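Local structure of beta-N-acetylhexosaminidase (Mycobacterium smegmatis, 4YYF) at residues 68-73 with 98-104; 157-163 with 173-179; 260-265 with 297-302. The protein probably hydrolyses terminal non-reducing N-acetyl-D-hexosamine residues in N-acetyl-beta-D-hexosaminides, as a member of glycosyl hydrolase family 3. The protein carries 1 engineered substitution. The contacts are given in a common frame with arbitrary orientation. Numbering follows the deposited sequence.

Interaction 1: residues 68-73 with 98-104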
# COMPACT_ATOMS: atom_id res chain seq x y z
N VAL A 68 5.57 -7.49 -13.86
CA VAL A 68 4.82 -6.94 -12.73
C VAL A 68 5.34 -5.54 -12.39
O VAL A 68 6.55 -5.26 -12.49
CB VAL A 68 4.85 -7.85 -11.48
CG1 VAL A 68 4.11 -9.16 -11.73
CG2 VAL A 68 6.29 -8.12 -11.01
N GLY A 69 4.42 -4.65 -12.03
CA GLY A 69 4.78 -3.26 -11.81
C GLY A 69 5.58 -3.07 -10.54
O GLY A 69 6.39 -2.14 -10.43
N GLY A 70 5.37 -3.94 -9.56
CA GLY A 70 6.04 -3.75 -8.29
C GLY A 70 6.41 -5.04 -7.62
O GLY A 70 5.76 -6.07 -7.81
N ILE A 71 7.50 -5.00 -6.85
CA ILE A 71 7.86 -6.11 -5.98
C ILE A 71 7.92 -5.60 -4.55
O ILE A 71 8.23 -4.42 -4.32
CB ILE A 71 9.21 -6.75 -6.37
CG1 ILE A 71 10.31 -5.70 -6.40
CG2 ILE A 71 9.07 -7.48 -7.72
CD1 ILE A 71 11.73 -6.29 -6.57
N MSE A 72 7.61 -6.46 -3.58
CA MSE A 72 7.63 -6.04 -2.19
C MSE A 72 8.69 -6.81 -1.41
O MSE A 72 8.85 -8.03 -1.57
CB MSE A 72 6.27 -6.24 -1.52
CG MSE A 72 6.27 -5.69 -0.10
SE MSE A 72 4.62 -6.02 0.83
CE MSE A 72 4.98 -5.03 2.47
N ILE A 73 9.41 -6.09 -0.57
CA ILE A 73 10.40 -6.66 0.33
C ILE A 73 9.70 -6.89 1.66
O ILE A 73 9.09 -5.97 2.21
CB ILE A 73 11.56 -5.68 0.56
CG1 ILE A 73 12.18 -5.24 -0.78
CG2 ILE A 73 12.60 -6.27 1.48
CD1 ILE A 73 12.74 -6.37 -1.62
N PRO A 98 9.30 1.75 -15.14
CA PRO A 98 10.26 1.47 -14.06
C PRO A 98 9.63 0.57 -12.99
O PRO A 98 8.40 0.55 -12.83
CB PRO A 98 10.55 2.86 -13.48
CG PRO A 98 10.31 3.81 -14.60
CD PRO A 98 9.16 3.20 -15.40
N LEU A 99 10.46 -0.16 -12.26
CA LEU A 99 9.98 -1.07 -11.23
C LEU A 99 9.78 -0.33 -9.92
O LEU A 99 10.62 0.48 -9.51
CB LEU A 99 11.01 -2.19 -11.01
CG LEU A 99 10.70 -3.29 -10.00
CD1 LEU A 99 9.48 -4.08 -10.46
CD2 LEU A 99 11.93 -4.22 -9.82
N ALA A 100 8.64 -0.58 -9.26
CA ALA A 100 8.43 -0.03 -7.92
C ALA A 100 8.88 -1.06 -6.90
O ALA A 100 8.59 -2.25 -7.04
CB ALA A 100 6.95 0.33 -7.69
N VAL A 101 9.59 -0.61 -5.88
CA VAL A 101 10.12 -1.52 -4.87
C VAL A 101 9.61 -1.05 -3.52
O VAL A 101 9.95 0.04 -3.08
CB VAL A 101 11.66 -1.49 -4.88
CG1 VAL A 101 12.23 -2.41 -3.77
CG2 VAL A 101 12.18 -1.92 -6.26
N SER A 102 8.77 -1.86 -2.88
CA SER A 102 8.06 -1.43 -1.69
C SER A 102 8.45 -2.25 -0.47
O SER A 102 9.01 -3.34 -0.60
CB SER A 102 6.55 -1.49 -1.92
OG SER A 102 6.15 -2.81 -2.27
N VAL A 103 8.13 -1.72 0.72
CA VAL A 103 8.50 -2.35 1.98
C VAL A 103 7.61 -1.79 3.10
O VAL A 103 7.11 -0.67 2.99
CB VAL A 103 10.00 -2.08 2.30
CG1 VAL A 103 10.24 -0.58 2.56
CG2 VAL A 103 10.46 -2.92 3.50
N ASP A 104 7.39 -2.59 4.14
CA ASP A 104 6.82 -2.09 5.40
C ASP A 104 7.94 -1.56 6.30
O ASP A 104 8.54 -2.31 7.05
CB ASP A 104 6.11 -3.20 6.16
CG ASP A 104 4.68 -3.43 5.70
OD1 ASP A 104 4.13 -2.59 4.95
OD2 ASP A 104 4.09 -4.47 6.10
O HOH W 1 6.24 -2.06 -5.08
O HOH W 2 7.71 -5.33 4.27

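Interaction 2: residues 157-163 with 173-179. With ACT (acetate ion), chain D.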
# COMPACT_ATOMS: atom_id res chain seq x y z
N PRO A 157 3.14 6.38 6.48
CA PRO A 157 2.80 6.11 7.87
C PRO A 157 1.42 5.50 8.04
O PRO A 157 0.50 5.74 7.25
CB PRO A 157 2.79 7.51 8.50
CG PRO A 157 2.27 8.38 7.37
CD PRO A 157 2.96 7.81 6.14
N VAL A 158 1.29 4.74 9.11
CA VAL A 158 -0.00 4.33 9.63
C VAL A 158 -0.71 5.59 10.12
O VAL A 158 -0.13 6.37 10.88
CB VAL A 158 0.22 3.39 10.83
CG1 VAL A 158 -1.09 3.15 11.61
CG2 VAL A 158 0.82 2.07 10.35
N VAL A 159 -1.95 5.79 9.70
CA VAL A 159 -2.73 6.91 10.21
C VAL A 159 -3.91 6.41 11.03
O VAL A 159 -4.75 7.19 11.48
CB VAL A 159 -3.19 7.87 9.09
CG1 VAL A 159 -1.98 8.50 8.38
CG2 VAL A 159 -4.06 7.13 8.09
N ASP A 160 -3.95 5.10 11.25
CA ASP A 160 -4.90 4.52 12.19
C ASP A 160 -4.81 5.19 13.55
O ASP A 160 -3.73 5.56 14.01
CB ASP A 160 -4.65 3.02 12.36
CG ASP A 160 -4.82 2.24 11.08
OD1 ASP A 160 -5.71 2.59 10.27
OD2 ASP A 160 -4.05 1.27 10.87
N VAL A 161 -5.97 5.35 14.19
CA VAL A 161 -6.09 6.02 15.47
C VAL A 161 -6.50 4.97 16.48
O VAL A 161 -7.49 4.28 16.27
CB VAL A 161 -7.19 7.10 15.37
CG1 VAL A 161 -7.40 7.77 16.70
CG2 VAL A 161 -6.85 8.11 14.27
N THR A 162 -5.74 4.83 17.57
CA THR A 162 -6.08 3.80 18.56
C THR A 162 -5.43 4.03 19.91
O THR A 162 -4.42 4.73 20.02
CB THR A 162 -5.66 2.39 18.08
OG1 THR A 162 -6.27 1.39 18.91
CG2 THR A 162 -4.16 2.22 18.17
N ASP A 163 -6.02 3.42 20.93
CA ASP A 163 -5.44 3.40 22.27
C ASP A 163 -5.16 1.96 22.72
O ASP A 163 -4.90 1.72 23.91
CB ASP A 163 -6.39 4.07 23.26
CG ASP A 163 -7.79 3.49 23.20
OD1 ASP A 163 -7.99 2.41 22.60
OD2 ASP A 163 -8.71 4.11 23.77
N ARG A 173 1.89 0.88 16.58
CA ARG A 173 2.12 1.32 15.21
C ARG A 173 1.36 2.61 14.92
O ARG A 173 1.57 3.24 13.88
CB ARG A 173 1.68 0.24 14.21
CG ARG A 173 2.45 -1.06 14.29
CD ARG A 173 1.72 -2.14 13.49
NE ARG A 173 1.70 -1.85 12.05
CZ ARG A 173 0.89 -2.44 11.18
NH1 ARG A 173 -0.00 -3.32 11.60
NH2 ARG A 173 0.97 -2.14 9.88
N SER A 174 0.46 2.98 15.82
CA SER A 174 -0.32 4.21 15.66
C SER A 174 0.33 5.37 16.40
O SER A 174 0.83 5.21 17.51
CB SER A 174 -1.74 4.02 16.20
OG SER A 174 -2.33 5.28 16.49
N PHE A 175 0.31 6.55 15.79
CA PHE A 175 0.88 7.74 16.42
C PHE A 175 0.05 8.28 17.58
O PHE A 175 0.51 9.13 18.32
CB PHE A 175 1.12 8.86 15.38
CG PHE A 175 2.30 8.61 14.48
CD1 PHE A 175 3.59 8.89 14.92
CD2 PHE A 175 2.12 8.09 13.22
CE1 PHE A 175 4.68 8.66 14.10
CE2 PHE A 175 3.20 7.85 12.39
CZ PHE A 175 4.49 8.13 12.84
N GLY A 176 -1.19 7.81 17.74
CA GLY A 176 -1.96 8.24 18.89
C GLY A 176 -3.45 7.95 18.84
O GLY A 176 -3.96 7.44 17.85
N SER A 177 -4.13 8.28 19.93
CA SER A 177 -5.57 8.08 20.06
C SER A 177 -6.32 9.35 19.70
O SER A 177 -7.54 9.36 19.64
CB SER A 177 -5.91 7.69 21.49
OG SER A 177 -5.38 8.63 22.41
N ASP A 178 -5.58 10.42 19.47
CA ASP A 178 -6.16 11.71 19.12
C ASP A 178 -5.89 11.94 17.63
O ASP A 178 -4.74 12.01 17.21
CB ASP A 178 -5.52 12.81 19.98
CG ASP A 178 -6.12 14.19 19.73
OD1 ASP A 178 -6.69 14.43 18.65
OD2 ASP A 178 -6.00 15.06 20.62
N PRO A 179 -6.96 12.08 16.83
CA PRO A 179 -6.79 12.24 15.38
C PRO A 179 -5.93 13.46 15.03
O PRO A 179 -5.26 13.45 14.01
CB PRO A 179 -8.22 12.47 14.86
CG PRO A 179 -9.12 11.99 15.94
CD PRO A 179 -8.37 12.18 17.24
C ACT D . -2.21 -4.60 8.63
O ACT D . -1.99 -5.07 7.49
OXT ACT D . -1.22 -4.56 9.40
CH3 ACT D . -3.56 -4.15 9.07
O HOH W 3 -1.27 6.72 13.44
O HOH W 4 -1.15 5.17 19.75

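Interaction 3: residues 260-265 with 297-302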
# COMPACT_ATOMS: atom_id res chain seq x y z
N SER A 260 -20.93 -6.46 4.61
CA SER A 260 -20.12 -7.60 5.03
C SER A 260 -18.91 -7.81 4.12
O SER A 260 -18.18 -8.80 4.25
CB SER A 260 -20.97 -8.88 5.14
OG SER A 260 -21.59 -9.21 3.91
N ASP A 261 -18.68 -6.88 3.20
CA ASP A 261 -17.53 -6.97 2.31
C ASP A 261 -16.31 -6.36 2.97
O ASP A 261 -16.41 -5.32 3.63
CB ASP A 261 -17.79 -6.25 0.99
CG ASP A 261 -18.86 -6.91 0.15
OD1 ASP A 261 -19.06 -8.13 0.27
OD2 ASP A 261 -19.51 -6.19 -0.63
N PRO A 262 -15.14 -6.98 2.78
CA PRO A 262 -13.91 -6.32 3.24
C PRO A 262 -13.77 -4.97 2.52
O PRO A 262 -14.15 -4.87 1.35
CB PRO A 262 -12.81 -7.28 2.78
CG PRO A 262 -13.50 -8.62 2.68
CD PRO A 262 -14.87 -8.28 2.15
N ALA A 263 -13.26 -3.95 3.20
CA ALA A 263 -13.29 -2.61 2.61
C ALA A 263 -12.50 -2.56 1.29
O ALA A 263 -12.92 -1.92 0.34
CB ALA A 263 -12.79 -1.57 3.61
N SER A 264 -11.38 -3.27 1.24
CA SER A 264 -10.55 -3.37 0.04
C SER A 264 -11.28 -3.91 -1.19
O SER A 264 -10.83 -3.69 -2.33
CB SER A 264 -9.33 -4.24 0.33
OG SER A 264 -9.75 -5.49 0.87
N LEU A 265 -12.37 -4.64 -0.97
CA LEU A 265 -13.11 -5.29 -2.06
C LEU A 265 -14.49 -4.68 -2.30
O LEU A 265 -15.33 -5.26 -2.98
CB LEU A 265 -13.25 -6.79 -1.80
CG LEU A 265 -11.98 -7.57 -1.45
CD1 LEU A 265 -12.29 -9.07 -1.39
CD2 LEU A 265 -10.84 -7.30 -2.43
N ALA A 297 -8.75 -12.26 6.61
CA ALA A 297 -9.96 -11.48 6.30
C ALA A 297 -10.33 -11.63 4.82
O ALA A 297 -11.50 -11.51 4.45
CB ALA A 297 -9.76 -10.00 6.65
N ILE A 298 -9.32 -11.86 3.99
CA ILE A 298 -9.52 -12.07 2.56
C ILE A 298 -9.52 -13.56 2.21
O ILE A 298 -10.46 -14.06 1.57
CB ILE A 298 -8.43 -11.39 1.72
CG1 ILE A 298 -8.42 -9.89 1.99
CG2 ILE A 298 -8.67 -11.65 0.22
CD1 ILE A 298 -9.76 -9.21 1.68
N ASN A 299 -8.47 -14.27 2.61
CA ASN A 299 -8.23 -15.59 2.03
C ASN A 299 -9.22 -16.67 2.47
O ASN A 299 -9.33 -17.73 1.84
CB ASN A 299 -6.74 -16.03 2.13
CG ASN A 299 -6.32 -16.45 3.54
OD1 ASN A 299 -7.14 -16.88 4.35
ND2 ASN A 299 -5.02 -16.39 3.80
N GLN A 300 -9.96 -16.38 3.54
CA GLN A 300 -10.99 -17.31 3.99
C GLN A 300 -12.24 -17.22 3.11
O GLN A 300 -13.13 -18.06 3.21
CB GLN A 300 -11.37 -17.03 5.44
CG GLN A 300 -10.31 -17.45 6.44
CD GLN A 300 -10.57 -16.89 7.82
OE1 GLN A 300 -11.66 -16.37 8.10
NE2 GLN A 300 -9.57 -16.98 8.69
N ARG A 301 -12.30 -16.20 2.27
CA ARG A 301 -13.47 -16.00 1.42
C ARG A 301 -13.12 -16.07 -0.06
O ARG A 301 -13.93 -16.51 -0.87
CB ARG A 301 -14.14 -14.67 1.78
CG ARG A 301 -14.52 -14.58 3.26
CD ARG A 301 -14.98 -13.19 3.68
NE ARG A 301 -16.16 -12.75 2.95
CZ ARG A 301 -16.89 -11.68 3.26
NH1 ARG A 301 -16.55 -10.94 4.32
NH2 ARG A 301 -17.94 -11.35 2.53
N TYR A 302 -11.91 -15.65 -0.42
CA TYR A 302 -11.51 -15.54 -1.82
C TYR A 302 -10.08 -16.02 -2.04
O TYR A 302 -9.19 -15.67 -1.26
CB TYR A 302 -11.63 -14.09 -2.30
CG TYR A 302 -12.94 -13.43 -1.92
CD1 TYR A 302 -14.12 -13.79 -2.56
CD2 TYR A 302 -13.00 -12.46 -0.93
CE1 TYR A 302 -15.32 -13.19 -2.21
CE2 TYR A 302 -14.20 -11.86 -0.58
CZ TYR A 302 -15.35 -12.23 -1.22
OH TYR A 302 -16.55 -11.62 -0.87
O HOH W 5 -16.71 -9.04 -0.73

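Interaction 1: residues 68-73 with 98-104
Parallel strands show how one residue can bond to two residues of its neighbour, and Ile71 does so here. Gly69 O accepts from Ala100 N (3.0 Å), with Leu99 CD1 3.6 Å from the same oxygen. Gly70 turns its backbone bonds away, to Val51 of strand 49-52, and offers segment 98-104 a CA-H...O contact, Gly70 CA to Ala100 O, at 3.2 Å. Ile71 straddles Val101: Ile71 N donates to Ala100 O and Ile71 O accepts from Ser102 N, both at 3.0 Å. Its side chain packs on Leu99 and Val101, against helices 56-66 and 86-93. Met72, a selenomethionine, shares a face with Ser102, and its extended chain brings CE to 3.6 Å from Asp104 OD1. Ile73 N donates to Ser102 O (2.8 Å), while a water joins Ile73 O to Asp104 N. These strands belong to a beta-alpha-beta unit of the TIM barrel. Directional backbone bonds thus set the register; from one apolar face, Ile71 and Val101 pack on helices, Ile73 on Leu79 of a loop.

Interaction 2: residues 157-163 with 173-179
The long loop that leaves strand 153-154 and runs to helix 179-196 folds back on itself beside a probable active-site pocket. With no regular strand in either half, a side-chain bond, one backbone bond and bridging waters do the joining. Ser174 OG donates to Asp160 O (2.9 Å) and accepts from Gly176 N (3.0 Å), the second bond forming an ST turn. Gly176 O receives Thr162 N at 3.2 Å; the backbone angles of Gly176 would jam a CB against the preceding carbonyl. One water ties together Val158 O, Asp160 O and Phe175 N, each at 2.8 Å. Phe175 presents its ring edge to Pro157, CE2 lying 3.9 Å from Pro157 CB. Arg173 NH1 holds OXT of an acetate, probably from the crystallisation liquor, at 2.8 Å, and its NH2 forms a salt bridge with Glu106; Asp160 bonds to His204 and His208 of the family's Lys-His-Phe-Pro-Gly-His motif. Such loops at the C-terminal ends of the strands are where TIM-barrel enzymes typically build their active sites.

Interaction 3: residues 260-265 with 297-302
A single guanidinium reaching for a backbone carbonyl is an economical way to fasten a loop to the end of a short helix. Here Arg301 NH1 donates to Ser260 O at 2.7 Å, and NH2 adds a weak bond to the same oxygen at 3.1 Å. Asp261 lies near the same group, but with OD1 4.1 Å from Arg301 NH2 it stays beyond salt-bridge range. A water connects the acid to the aromatic hydroxyl, 2.6 Å from Tyr302 OH and, through a weak bond, 2.7 Å from Asp261 OD1. Next to these polar groups, Pro262 CD lies over one face of the guanidinium, 3.8 Å from Arg301 NH1. The apolar contacts follow: Ile298 CD1 meets Pro262 CB at 3.8 Å and Leu265 CD1 at 4.0 Å, and Leu265 CD1 also reaches Tyr302 CE2 at 3.5 Å. Within each segment a local turn is closed by a backbone bond, Leu265 N to Pro262 O and Tyr302 N to Ile298 O, each at 2.9 Å. Ala307 and Ala311 of helix 304-314 extend the apolar surface. The two segments follow the neighbouring parallel strands 246-249 and 287-289, so the contact is one between adjacent beta-alpha connections of a TIM barrel.

Overall arrangement
The three contacts illustrate how bonding changes from the wall of a barrel to its loops. Interaction 1 is a buried strand pairing, held by regular backbone bonds; interactions 2 and 3 are partly buried contacts of the connecting regions that depend more on side-chain bonds; water bridges occur in all three. Interactions 1 and 2 are linked through strand 100-107, whose Glu106 pairs with Arg173, and through Lys203, which Val158 and Arg173 touch and Asp104 faces in a weak, long ion pair; their nearest atoms are about 5 Å apart. Interaction 3 stands about 11 Å from interaction 2 by nearest atoms, yet the loop after strand 199-205 meets both, at Gly209 and Ser215.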